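Local coordinates for possible galactose mutarotase (Streptomyces platensis subsp. rosaceus, PDB 4RNL), which is of unproven function but probably interconverts the alpha and beta anomers of galactose or a similar aldose sugar, at residues V95-T100 and V325-E330; T208-D211 and I215-P218; Q310-S315 and P319-T324. All blocks are in the same frame, centred on the assembly; numbering follows the deposited sequence.

Contact 1. Residues V95-T100 and V325-E330; sequences VLDGRT and VLRPGE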
loop_
_atom_site.group_PDB
_atom_site.type_symbol
_atom_site.label_atom_id
_atom_site.label_comp_id
_atom_site.label_asym_id
_atom_site.label_seq_id
_atom_site.Cartn_x
_atom_site.Cartn_y
_atom_site.Cartn_z
ATOM N N VAL A 95 -5.455 19.632 -13.637
ATOM C CA VAL A 95 -6.676 20.365 -13.941
ATOM C C VAL A 95 -7.888 19.476 -13.694
ATOM O O VAL A 95 -7.918 18.318 -14.111
ATOM C CB VAL A 95 -6.677 20.879 -15.396
ATOM C CG1 VAL A 95 -7.986 21.603 -15.728
ATOM C CG2 VAL A 95 -5.509 21.808 -15.622
ATOM N N LEU A 96 -8.879 20.013 -12.990
ATOM C CA LEU A 96 -10.131 19.293 -12.786
ATOM C C LEU A 96 -11.271 20.269 -12.984
ATOM O O LEU A 96 -11.319 21.324 -12.345
ATOM C CB LEU A 96 -10.188 18.655 -11.391
ATOM C CG LEU A 96 -11.471 17.894 -11.050
ATOM C CD1 LEU A 96 -11.710 16.761 -12.026
ATOM C CD2 LEU A 96 -11.433 17.361 -9.618
ATOM N N ASP A 97 -12.176 19.916 -13.890
ATOM C CA ASP A 97 -13.282 20.786 -14.279
ATOM C C ASP A 97 -12.845 22.224 -14.545
ATOM O O ASP A 97 -13.442 23.165 -14.021
ATOM C CB ASP A 97 -14.401 20.748 -13.236
ATOM C CG ASP A 97 -14.983 19.359 -13.056
ATOM O OD1 ASP A 97 -14.770 18.500 -13.941
ATOM O OD2 ASP A 97 -15.659 19.128 -12.031
ATOM N N GLY A 98 -11.797 22.385 -15.350
ATOM C CA GLY A 98 -11.381 23.701 -15.817
ATOM C C GLY A 98 -10.556 24.492 -14.822
ATOM O O GLY A 98 -10.077 25.588 -15.123
ATOM N N ARG A 99 -10.388 23.924 -13.632
ATOM C CA ARG A 99 -9.682 24.575 -12.539
ATOM C C ARG A 99 -8.324 23.920 -12.304
ATOM O O ARG A 99 -8.225 22.688 -12.250
ATOM C CB ARG A 99 -10.538 24.494 -11.269
ATOM C CG ARG A 99 -9.834 24.906 -9.992
ATOM C CD ARG A 99 -10.812 25.556 -9.015
ATOM N NE ARG A 99 -11.257 24.647 -7.959
ATOM C CZ ARG A 99 -10.917 24.763 -6.677
ATOM N NH1 ARG A 99 -11.378 23.891 -5.789
ATOM N NH2 ARG A 99 -10.125 25.751 -6.278
ATOM N N THR A 100 -7.282 24.742 -12.171
ATOM C CA THR A 100 -5.930 24.246 -11.884
ATOM C C THR A 100 -5.708 24.121 -10.384
ATOM O O THR A 100 -5.875 25.086 -9.638
ATOM C CB THR A 100 -4.841 25.171 -12.481
ATOM O OG1 THR A 100 -4.960 25.203 -13.911
ATOM C CG2 THR A 100 -3.454 24.670 -12.118
ATOM N N VAL A 325 -11.248 10.308 -10.808
ATOM C CA VAL A 325 -12.148 11.377 -10.355
ATOM C C VAL A 325 -13.287 10.810 -9.502
ATOM O O VAL A 325 -13.826 9.740 -9.799
ATOM C CB VAL A 325 -12.707 12.180 -11.562
ATOM C CG1 VAL A 325 -13.741 13.232 -11.118
ATOM C CG2 VAL A 325 -11.572 12.850 -12.291
ATOM N N LEU A 326 -13.631 11.513 -8.424
ATOM C CA LEU A 326 -14.812 11.179 -7.627
ATOM C C LEU A 326 -15.687 12.427 -7.533
ATOM O O LEU A 326 -15.178 13.525 -7.301
ATOM C CB LEU A 326 -14.421 10.707 -6.224
ATOM C CG LEU A 326 -15.594 10.321 -5.317
ATOM C CD1 LEU A 326 -16.274 9.056 -5.841
ATOM C CD2 LEU A 326 -15.157 10.137 -3.869
ATOM N N ARG A 327 -16.995 12.258 -7.724
ATOM C CA ARG A 327 -17.929 13.380 -7.712
ATOM C C ARG A 327 -18.992 13.203 -6.638
ATOM O O ARG A 327 -19.233 12.084 -6.197
ATOM C CB ARG A 327 -18.578 13.530 -9.086
ATOM C CG ARG A 327 -17.597 13.960 -10.145
ATOM C CD ARG A 327 -18.249 14.118 -11.506
ATOM N NE ARG A 327 -17.214 14.367 -12.503
ATOM C CZ ARG A 327 -16.648 15.553 -12.698
ATOM N NH1 ARG A 327 -17.037 16.601 -11.984
ATOM N NH2 ARG A 327 -15.698 15.694 -13.610
ATOM N N PRO A 328 -19.625 14.308 -6.203
ATOM C CA PRO A 328 -20.668 14.174 -5.182
ATOM C C PRO A 328 -21.772 13.222 -5.627
ATOM O O PRO A 328 -22.141 13.223 -6.804
ATOM C CB PRO A 328 -21.210 15.602 -5.049
ATOM C CG PRO A 328 -20.045 16.461 -5.389
ATOM C CD PRO A 328 -19.327 15.722 -6.500
ATOM N N GLY A 329 -22.269 12.400 -4.708
ATOM C CA GLY A 329 -23.301 11.441 -5.051
ATOM C C GLY A 329 -22.729 10.093 -5.451
ATOM O O GLY A 329 -23.458 9.102 -5.516
ATOM N N GLU A 330 -21.428 10.053 -5.730
ATOM C CA GLU A 330 -20.764 8.805 -6.091
ATOM C C GLU A 330 -20.114 8.158 -4.876
ATOM O O GLU A 330 -19.969 8.791 -3.834
ATOM C CB GLU A 330 -19.705 9.054 -7.163
ATOM C CG GLU A 330 -20.252 9.639 -8.453
ATOM C CD GLU A 330 -19.170 9.867 -9.488
ATOM O OE1 GLU A 330 -17.997 10.049 -9.100
ATOM O OE2 GLU A 330 -19.489 9.857 -10.696
#
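Leu-96 lays one methyl, CD1, against the isopropyl group of Val-325. The closest pair is Leu-96 CD1 and Val-325 CG2, 3.9 Å apart, and Val-325 CG1 is only slightly farther from the same methyl. The two side chains meet at a slant. Beside this apolar touch, Asp-97 and Arg-327 approach from opposite directions and form a salt bridge. The guanidinium is used end-on, with one nitrogen to each carboxylate oxygen. Arg-327 NH1 reaches Asp-97 OD2 at 2.9 Å, and Arg-327 NH2 reaches Asp-97 OD1 at 3.0 Å. Both bonds are nearly straight. Each oxygen offers its syn lone pair, and the two flat groups are almost coplanar, 15° apart. The paired bonds hold both groups against rotation. Arg-327 gets there with its chain extended from CG to NE (chi3 -173°).

The contact lies at the surface and joins two distant parts of the aldose 1-epimerase fold. Residues 95-100 form the end of a small beta hairpin, strands 93-96 and 99-102, closed by a type I' turn from Leu-96 to Arg-99. Asp-97 and Gly-98 are its two central residues, both with positive phi as this turn requires, so the carboxylate projects from the hairpin tip. On the other side, strand 325-326 pairs with strand 175-176, and Pro-174 touches both Asp-97 and Arg-327. A type II turn from Arg-327 to Glu-330 then leads toward strand 332-342. Glu-330 OE1 accepts the backbone N-H of Arg-327 at 2.8 Å, from above the carboxylate plane.

Contact 2. Residues T208-D211 and I215-P218; sequences TPVD and IPVP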
loop_
_atom_site.group_PDB
_atom_site.type_symbol
_atom_site.label_atom_id
_atom_site.label_comp_id
_atom_site.label_asym_id
_atom_site.label_seq_id
_atom_site.Cartn_x
_atom_site.Cartn_y
_atom_site.Cartn_z
ATOM N N THR A 208 3.756 0.500 -17.250
ATOM C CA THR A 208 3.804 1.935 -17.510
ATOM C C THR A 208 5.241 2.453 -17.469
ATOM O O THR A 208 5.763 2.745 -16.389
ATOM C CB THR A 208 3.002 2.664 -16.414
ATOM O OG1 THR A 208 1.666 2.165 -16.420
ATOM C CG2 THR A 208 2.966 4.143 -16.677
ATOM N N PRO A 209 5.894 2.564 -18.641
ATOM C CA PRO A 209 7.267 3.086 -18.670
ATOM C C PRO A 209 7.290 4.529 -18.185
ATOM O O PRO A 209 6.342 5.268 -18.451
ATOM C CB PRO A 209 7.652 3.031 -20.155
ATOM C CG PRO A 209 6.624 2.192 -20.827
ATOM C CD PRO A 209 5.393 2.188 -19.975
ATOM N N VAL A 210 8.346 4.926 -17.478
ATOM C CA VAL A 210 8.403 6.259 -16.877
ATOM C C VAL A 210 9.711 6.975 -17.217
ATOM O O VAL A 210 10.677 6.341 -17.652
ATOM C CB VAL A 210 8.225 6.190 -15.337
ATOM C CG1 VAL A 210 6.792 5.779 -14.974
ATOM C CG2 VAL A 210 9.232 5.221 -14.724
ATOM N N ASP A 211 9.735 8.294 -17.037
ATOM C CA ASP A 211 10.981 9.042 -17.166
ATOM C C ASP A 211 11.814 8.862 -15.897
ATOM O O ASP A 211 11.438 8.096 -15.003
ATOM C CB ASP A 211 10.739 10.532 -17.505
ATOM C CG ASP A 211 9.984 11.292 -16.412
ATOM O OD1 ASP A 211 9.940 10.833 -15.253
ATOM O OD2 ASP A 211 9.443 12.384 -16.717
ATOM N N ILE A 215 7.540 9.774 -13.841
ATOM C CA ILE A 215 6.333 10.193 -14.543
ATOM C C ILE A 215 6.185 9.370 -15.812
ATOM O O ILE A 215 7.122 9.293 -16.612
ATOM C CB ILE A 215 6.370 11.690 -14.918
ATOM C CG1 ILE A 215 6.589 12.563 -13.669
ATOM C CG2 ILE A 215 5.109 12.079 -15.667
ATOM C CD1 ILE A 215 5.613 12.307 -12.522
ATOM N N PRO A 216 5.015 8.743 -16.000
ATOM C CA PRO A 216 4.797 7.946 -17.213
ATOM C C PRO A 216 5.041 8.754 -18.482
ATOM O O PRO A 216 4.595 9.907 -18.606
ATOM C CB PRO A 216 3.319 7.561 -17.108
ATOM C CG PRO A 216 3.054 7.537 -15.602
ATOM C CD PRO A 216 3.849 8.709 -15.093
ATOM N N VAL A 217 5.764 8.158 -19.420
ATOM C CA VAL A 217 5.994 8.794 -20.704
ATOM C C VAL A 217 4.700 8.752 -21.502
ATOM O O VAL A 217 3.819 7.934 -21.213
ATOM C CB VAL A 217 7.141 8.099 -21.477
ATOM C CG1 VAL A 217 8.422 8.143 -20.651
ATOM C CG2 VAL A 217 6.772 6.659 -21.801
ATOM N N PRO A 218 4.563 9.650 -22.491
ATOM C CA PRO A 218 3.375 9.618 -23.348
ATOM C C PRO A 218 3.213 8.249 -23.989
ATOM O O PRO A 218 4.209 7.587 -24.306
ATOM C CB PRO A 218 3.705 10.652 -24.431
ATOM C CG PRO A 218 4.607 11.622 -23.747
ATOM C CD PRO A 218 5.456 10.775 -22.828
HETATM O O HOH W 1 3.931 5.327 -20.058
HETATM O O HOH W 2 7.505 11.531 -18.636
#
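A single antiparallel beta bridge tightens the loop between strands 206-208 and 222-223, at one end of the seven-stranded sheet. Val-210 and Pro-216 form a non-hydrogen-bonded pair, with their CA atoms 4.0 Å apart. Proline suits this position, since no backbone N-H is needed there. The flanking residues make the bonds: Val-217 N donates to Pro-209 O at 3.1 Å, and Asp-211 N donates to Ile-215 O at 2.8 Å. Pro-216 CA also points its hydrogen at Pro-209 O, 3.3 Å away.

The side chain of Asp-211 adds a third bond. Its CG sits between the backbone N and the carbonyl carbon (chi1 63°), which turns the carboxylate back over the loop. Asp-211 OD1 takes the N-H of Ile-215 at 3.0 Å, from above the carboxylate plane. The same oxygen takes the N-H of Thr-213, as in an Asx turn.

Thr-208 CG2 is pressed against Pro-216 CB at 3.5 Å, which is tight, while its OG1 bonds to Asn-244. Val-217 spreads its methyls along 208-211, CG2 to Pro-209 CB at 4.1 Å and CG1 to Asp-211 N at 3.8 Å. With an alanine at Val-217 both methyls go, and Pro-209 and the peptide before Asp-211 would probably lose their apolar cover. A water donates to both Pro-209 O and Val-217 O, and Arg-318 also bonds the latter. Two backbone bonds thus close the loop, and the Asp-211 carboxylate, probably ionised, gathers two of the loop's N-H groups on OD1.

Contact 3. Residues Q310-S315 and P319-T324; sequences QHFPDS and PDFPST. With PO4 (phosphate ion), chain I.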
loop_
_atom_site.group_PDB
_atom_site.type_symbol
_atom_site.label_atom_id
_atom_site.label_comp_id
_atom_site.label_asym_id
_atom_site.label_seq_id
_atom_site.Cartn_x
_atom_site.Cartn_y
_atom_site.Cartn_z
ATOM N N GLN A 310 -3.426 0.027 -7.100
ATOM C CA GLN A 310 -3.645 1.453 -7.295
ATOM C C GLN A 310 -4.180 1.751 -8.685
ATOM O O GLN A 310 -4.197 0.879 -9.560
ATOM C CB GLN A 310 -2.298 2.163 -7.127
ATOM C CG GLN A 310 -1.282 1.697 -8.178
ATOM C CD GLN A 310 -0.013 2.508 -8.173
ATOM O OE1 GLN A 310 0.260 3.239 -7.222
ATOM N NE2 GLN A 310 0.773 2.395 -9.248
ATOM N N HIS A 311 -4.637 2.982 -8.889
ATOM C CA HIS A 311 -4.775 3.505 -10.246
ATOM C C HIS A 311 -3.399 4.013 -10.701
ATOM O O HIS A 311 -2.494 4.178 -9.879
ATOM C CB HIS A 311 -5.843 4.603 -10.306
ATOM C CG HIS A 311 -7.242 4.076 -10.440
ATOM N ND1 HIS A 311 -7.750 3.096 -9.613
ATOM C CD2 HIS A 311 -8.235 4.399 -11.299
ATOM C CE1 HIS A 311 -8.996 2.833 -9.963
ATOM N NE2 HIS A 311 -9.316 3.608 -10.985
ATOM N N PHE A 312 -3.235 4.237 -12.002
ATOM C CA PHE A 312 -1.914 4.495 -12.585
ATOM C C PHE A 312 -1.319 5.833 -12.134
ATOM O O PHE A 312 -2.057 6.793 -11.887
ATOM C CB PHE A 312 -1.998 4.514 -14.122
ATOM C CG PHE A 312 -2.500 3.235 -14.749
ATOM C CD1 PHE A 312 -2.689 2.074 -14.004
ATOM C CD2 PHE A 312 -2.770 3.202 -16.112
ATOM C CE1 PHE A 312 -3.150 0.909 -14.616
ATOM C CE2 PHE A 312 -3.227 2.048 -16.727
ATOM C CZ PHE A 312 -3.418 0.898 -15.973
ATOM N N PRO A 313 0.025 5.910 -12.037
ATOM C CA PRO A 313 0.706 7.177 -11.730
ATOM C C PRO A 313 0.281 8.284 -12.682
ATOM O O PRO A 313 0.090 8.023 -13.874
ATOM C CB PRO A 313 2.186 6.845 -11.962
ATOM C CG PRO A 313 2.277 5.372 -11.673
ATOM C CD PRO A 313 0.976 4.787 -12.164
ATOM N N ASP A 314 0.128 9.495 -12.147
ATOM C CA ASP A 314 -0.151 10.698 -12.931
ATOM C C ASP A 314 -1.512 10.681 -13.630
ATOM O O ASP A 314 -1.719 11.398 -14.606
ATOM C CB ASP A 314 0.965 10.980 -13.950
ATOM C CG ASP A 314 0.985 12.434 -14.398
ATOM O OD1 ASP A 314 0.634 13.304 -13.568
ATOM O OD2 ASP A 314 1.334 12.716 -15.571
ATOM N N SER A 315 -2.443 9.870 -13.133
ATOM C CA SER A 315 -3.776 9.810 -13.756
ATOM C C SER A 315 -4.521 11.147 -13.846
ATOM O O SER A 315 -5.221 11.390 -14.844
ATOM C CB SER A 315 -4.655 8.744 -13.084
ATOM O OG SER A 315 -4.095 7.445 -13.263
ATOM N N PRO A 319 -5.854 11.606 -19.181
ATOM C CA PRO A 319 -7.249 11.189 -19.344
ATOM C C PRO A 319 -7.375 9.836 -20.048
ATOM O O PRO A 319 -8.461 9.253 -20.043
ATOM C CB PRO A 319 -7.857 12.302 -20.216
ATOM C CG PRO A 319 -6.916 13.448 -20.117
ATOM C CD PRO A 319 -5.555 12.839 -19.926
ATOM N N ASP A 320 -6.284 9.335 -20.624
ATOM C CA ASP A 320 -6.309 8.007 -21.233
ATOM C C ASP A 320 -6.236 6.871 -20.206
ATOM O O ASP A 320 -6.512 5.712 -20.536
ATOM C CB ASP A 320 -5.195 7.860 -22.277
ATOM C CG ASP A 320 -3.814 8.177 -21.720
ATOM O OD1 ASP A 320 -3.680 9.165 -20.961
ATOM O OD2 ASP A 320 -2.851 7.451 -22.058
ATOM N N PHE A 321 -5.864 7.200 -18.972
ATOM C CA PHE A 321 -5.785 6.211 -17.897
ATOM C C PHE A 321 -7.150 6.095 -17.191
ATOM O O PHE A 321 -7.909 7.059 -17.165
ATOM C CB PHE A 321 -4.727 6.648 -16.867
ATOM C CG PHE A 321 -3.289 6.578 -17.362
ATOM C CD1 PHE A 321 -2.967 6.044 -18.606
ATOM C CD2 PHE A 321 -2.255 7.026 -16.536
ATOM C CE1 PHE A 321 -1.631 5.979 -19.032
ATOM C CE2 PHE A 321 -0.930 6.968 -16.942
ATOM C CZ PHE A 321 -0.613 6.444 -18.196
ATOM N N PRO A 322 -7.454 4.929 -16.590
ATOM C CA PRO A 322 -8.692 4.778 -15.805
ATOM C C PRO A 322 -8.886 5.938 -14.823
ATOM O O PRO A 322 -7.944 6.306 -14.114
ATOM C CB PRO A 322 -8.475 3.455 -15.063
ATOM C CG PRO A 322 -7.591 2.674 -15.987
ATOM C CD PRO A 322 -6.646 3.699 -16.577
ATOM N N SER A 323 -10.082 6.525 -14.818
ATOM C CA SER A 323 -10.334 7.785 -14.106
ATOM C C SER A 323 -10.166 7.627 -12.601
ATOM O O SER A 323 -10.619 6.647 -12.019
ATOM C CB SER A 323 -11.747 8.286 -14.393
ATOM O OG SER A 323 -12.006 9.518 -13.727
ATOM N N THR A 324 -9.515 8.602 -11.976
ATOM C CA THR A 324 -9.464 8.657 -10.517
ATOM C C THR A 324 -10.391 9.743 -9.961
ATOM O O THR A 324 -10.335 10.060 -8.772
ATOM C CB THR A 324 -8.038 8.907 -10.026
ATOM O OG1 THR A 324 -7.571 10.164 -10.532
ATOM C CG2 THR A 324 -7.111 7.800 -10.526
HETATM P P PO4 I . -12.063 6.303 -18.134
HETATM O O1 PO4 I . -12.434 7.767 -18.153
HETATM O O2 PO4 I . -13.002 5.541 -19.041
HETATM O O3 PO4 I . -12.171 5.738 -16.733
HETATM O O4 PO4 I . -10.646 6.166 -18.644
HETATM O O HOH W 3 -11.496 4.015 -12.753
HETATM O O HOH W 4 -5.519 5.219 -13.703
HETATM O O HOH W 5 -7.985 10.638 -13.322
#
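Phe-312 drives its ring edge into the face of Phe-321, in a contact where no hydrogen bond passes directly between the two segments. The T-shaped pair has centroids 5.2 Å apart and planes at 75°. Phe-312 CG lies anti to the carbonyl carbon (chi1 -59°), which carries the ring edge across to Phe-321. Phe-312 CD2 stands above the Phe-321 ring, displaced toward the rim, and is 3.6 Å from Phe-321 CG. Pro-322 CD makes a CH-pi contact over a face of the Phe-312 ring. Pro-313 O meets the edge of the Phe-321 ring, 3.4 Å from Phe-321 CE2.

Waters carry the polar links. One accepts from Phe-312 N and donates to Ser-315 OG and to Pro-322 O, the latter at 2.7 Å. Another joins His-311 NE2 (2.8 Å) to Ser-323 O. The His-311 ring also turns the edge at CD2 to Pro-322 O, and ND1 bonds to Glu-276. Thr-324 CG2 packs on His-311 CB at 3.4 Å. Ser-323 N donates to phosphate O3 at 2.9 Å; this ion is probably from the crystallisation liquor.

The loop follows strand 305-310, which probably corresponds to the strand that carries the catalytic glutamate in galactose mutarotases. Phe-312 rests on Asn-244 and Ala-246 of strand 242-246. At the far end, Thr-324 pairs through its backbone with Val-177, just before strand 325-326.

In the fold
Contact 1 opens first along the chain, at 95-100. Contact 2 and then contact 3 follow, and 325-330 completes contact 1 directly after contact 3. Contacts 2 and 3 have centres about 12 Å apart and touch, mainly where Pro-216 packs on Pro-313 and Asp-314. Both lie in loops leaving the same seven-stranded antiparallel sheet, after strands 206-208 and 305-310. Contact 1 is about 14 Å from contact 3 and 24 Å from contact 2, centre to centre, and does not touch contact 2. All three belong to the aldose 1-epimerase fold. Contacts 2 and 3 pack two loops of the sheet together, and contact 1 joins the chain that continues from contact 3 to the hairpin 93-102.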